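Local coordinates for protein probable eukaryotic D-amino acid tRNA deacylase, LMAJ005534AAA (Leishmania major, PDB 1TC5) that may hydrolyse D-tyrosyl-tRNA(Tyr) into D-tyrosine and free tRNA(Tyr), possibly as a defence against harmful D-tyrosine, and works as a homodimer, at residues Arg128-Val133 with Val169-Phe174. Residues are numbered along the deposited sequence; the frame is centred on the assembly and turned at random.
Sequences RFCHFV and VISGTF
Helix-on-sheet packing joins helix 119-136 to strand 169-171, an edge strand of the chain's mixed sheet, through Cys130 and Val133 on one side and Ser171 and Val169 on the other. The short segments run nearly antiparallel: their axes lie 9.2 Å apart and the N-to-C directions make an angle of 165°. The nearest CA atoms are those of Cys130 and Ser171 (7.0 Å) and of Val133 and Val169 (7.1 Å), so alternate strand residues meet one face of the helix. The apolar half is a methyl contact, Val133 CG1 lying 3.7 Å from Val169 CG1 and 3.9 Å from Val169 CG2, with the two side chains set obliquely. Val133 brings CG1 there by holding it anti to its backbone N (chi1 177°), while its other methyl, CG2, sits 3.9 Å above the ring plane of Phe129, offset toward the rim. Cys130 SG touches the methylene of Ser171, 3.7 Å from CB; the hydroxyl OG is farther from SG, at 4.1 Å, which makes this van der Waals packing. All four residues are buried. Ile96 of the adjacent strand 93-98 touches both Cys130 and Val169, and backbone hydrogen bonds between Ile170 and both Ile94 and Ile96 tie the edge strand to that neighbour. Parallel strands 93-98 and 169-171, linked through the 105-112 hairpin and this helix, form a beta-alpha-beta crossover within the DTD-family fold.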
loop_
_atom_site.group_PDB
_atom_site.type_symbol
_atom_site.label_atom_id
_atom_site.label_comp_id
_atom_site.label_asym_id
_atom_site.label_seq_id
_atom_site.Cartn_x
_atom_site.Cartn_y
_atom_site.Cartn_z
ATOM N N ARG A 128 -20.303 -5.645 5.952
ATOM C CA ARG A 128 -20.939 -4.710 6.881
ATOM C C ARG A 128 -20.185 -3.401 6.895
ATOM O O ARG A 128 -20.779 -2.331 6.889
ATOM C CB ARG A 128 -21.006 -5.337 8.272
ATOM C CG ARG A 128 -21.948 -4.673 9.237
ATOM C CD ARG A 128 -23.401 -4.989 8.982
ATOM N NE ARG A 128 -24.293 -4.242 9.873
ATOM C CZ ARG A 128 -25.488 -3.755 9.532
ATOM N NH1 ARG A 128 -25.986 -3.911 8.305
ATOM N NH2 ARG A 128 -26.201 -3.102 10.434
ATOM N N PHE A 129 -18.866 -3.495 6.863
ATOM C CA PHE A 129 -18.007 -2.329 6.844
ATOM C C PHE A 129 -18.185 -1.490 5.574
ATOM O O PHE A 129 -18.230 -0.268 5.657
ATOM C CB PHE A 129 -16.546 -2.750 6.994
ATOM C CG PHE A 129 -15.583 -1.615 6.926
ATOM C CD1 PHE A 129 -15.250 -0.908 8.080
ATOM C CD2 PHE A 129 -15.000 -1.254 5.715
ATOM C CE1 PHE A 129 -14.343 0.141 8.032
ATOM C CE2 PHE A 129 -14.068 -0.198 5.657
ATOM C CZ PHE A 129 -13.760 0.504 6.815
ATOM N N CYS A 130 -18.323 -2.142 4.416
ATOM C CA CYS A 130 -18.542 -1.436 3.166
ATOM C C CYS A 130 -19.929 -0.774 3.149
ATOM O O CYS A 130 -20.068 0.347 2.660
ATOM C CB CYS A 130 -18.373 -2.377 1.962
ATOM S SG CYS A 130 -16.681 -3.056 1.689
ATOM N N HIS A 131 -20.937 -1.474 3.675
ATOM C CA HIS A 131 -22.278 -0.895 3.836
ATOM C C HIS A 131 -22.262 0.412 4.669
ATOM O O HIS A 131 -22.869 1.422 4.287
ATOM C CB HIS A 131 -23.222 -1.932 4.465
ATOM C CG HIS A 131 -24.546 -1.363 4.887
ATOM N ND1 HIS A 131 -25.364 -0.666 4.022
ATOM C CD2 HIS A 131 -25.179 -1.367 6.085
ATOM C CE1 HIS A 131 -26.450 -0.274 4.668
ATOM N NE2 HIS A 131 -26.357 -0.677 5.922
ATOM N N PHE A 132 -21.592 0.375 5.821
ATOM C CA PHE A 132 -21.517 1.517 6.716
ATOM C C PHE A 132 -20.820 2.689 6.050
ATOM O O PHE A 132 -21.180 3.822 6.288
ATOM C CB PHE A 132 -20.804 1.147 8.023
ATOM C CG PHE A 132 -21.620 0.297 8.973
ATOM C CD1 PHE A 132 -23.018 0.260 8.922
ATOM C CD2 PHE A 132 -20.975 -0.442 9.965
ATOM C CE1 PHE A 132 -23.748 -0.512 9.818
ATOM C CE2 PHE A 132 -21.702 -1.220 10.864
ATOM C CZ PHE A 132 -23.096 -1.245 10.794
ATOM N N VAL A 133 -19.806 2.420 5.227
ATOM C CA VAL A 133 -19.075 3.492 4.534
ATOM C C VAL A 133 -19.992 4.112 3.478
ATOM O O VAL A 133 -20.116 5.326 3.401
ATOM C CB VAL A 133 -17.717 2.983 3.926
ATOM C CG1 VAL A 133 -16.961 4.086 3.114
ATOM C CG2 VAL A 133 -16.807 2.462 5.034
ATOM N N VAL A 169 -18.091 5.096 -3.318
ATOM C CA VAL A 169 -17.556 4.110 -2.389
ATOM C C VAL A 169 -17.491 2.809 -3.208
ATOM O O VAL A 169 -18.503 2.109 -3.383
ATOM C CB VAL A 169 -18.440 3.957 -1.117
ATOM C CG1 VAL A 169 -17.930 2.828 -0.253
ATOM C CG2 VAL A 169 -18.494 5.237 -0.332
ATOM N N ILE A 170 -16.300 2.556 -3.751
ATOM C CA ILE A 170 -16.013 1.398 -4.567
ATOM C C ILE A 170 -15.362 0.376 -3.666
ATOM O O ILE A 170 -14.560 0.734 -2.826
ATOM C CB ILE A 170 -15.056 1.751 -5.745
ATOM C CG1 ILE A 170 -15.557 2.962 -6.542
ATOM C CG2 ILE A 170 -14.875 0.547 -6.649
ATOM C CD1 ILE A 170 -17.005 2.849 -7.081
ATOM N N SER A 171 -15.732 -0.889 -3.837
ATOM C CA SER A 171 -15.198 -1.966 -3.014
ATOM C C SER A 171 -14.944 -3.242 -3.823
ATOM O O SER A 171 -15.697 -3.598 -4.744
ATOM C CB SER A 171 -16.138 -2.234 -1.827
ATOM O OG SER A 171 -17.468 -2.421 -2.270
ATOM N N GLY A 172 -13.869 -3.933 -3.462
ATOM C CA GLY A 172 -13.517 -5.189 -4.079
ATOM C C GLY A 172 -14.509 -6.289 -3.795
ATOM O O GLY A 172 -15.280 -6.240 -2.839
ATOM N N THR A 173 -14.526 -7.270 -4.682
ATOM C CA THR A 173 -15.327 -8.476 -4.502
ATOM C C THR A 173 -14.566 -9.343 -3.523
ATOM O O THR A 173 -13.409 -9.702 -3.795
ATOM C CB THR A 173 -15.478 -9.160 -5.875
ATOM O OG1 THR A 173 -16.137 -8.253 -6.780
ATOM C CG2 THR A 173 -16.408 -10.390 -5.814
ATOM N N PHE A 174 -15.176 -9.624 -2.373
ATOM C CA PHE A 174 -14.538 -10.425 -1.352
ATOM C C PHE A 174 -14.164 -11.803 -1.890
ATOM O O PHE A 174 -14.980 -12.463 -2.541
ATOM C CB PHE A 174 -15.468 -10.626 -0.156
ATOM C CG PHE A 174 -14.753 -11.151 1.065
ATOM C CD1 PHE A 174 -13.914 -10.321 1.788
ATOM C CD2 PHE A 174 -14.875 -12.478 1.448
ATOM C CE1 PHE A 174 -13.236 -10.783 2.905
ATOM C CE2 PHE A 174 -14.189 -12.958 2.558
ATOM C CZ PHE A 174 -13.375 -12.107 3.291
#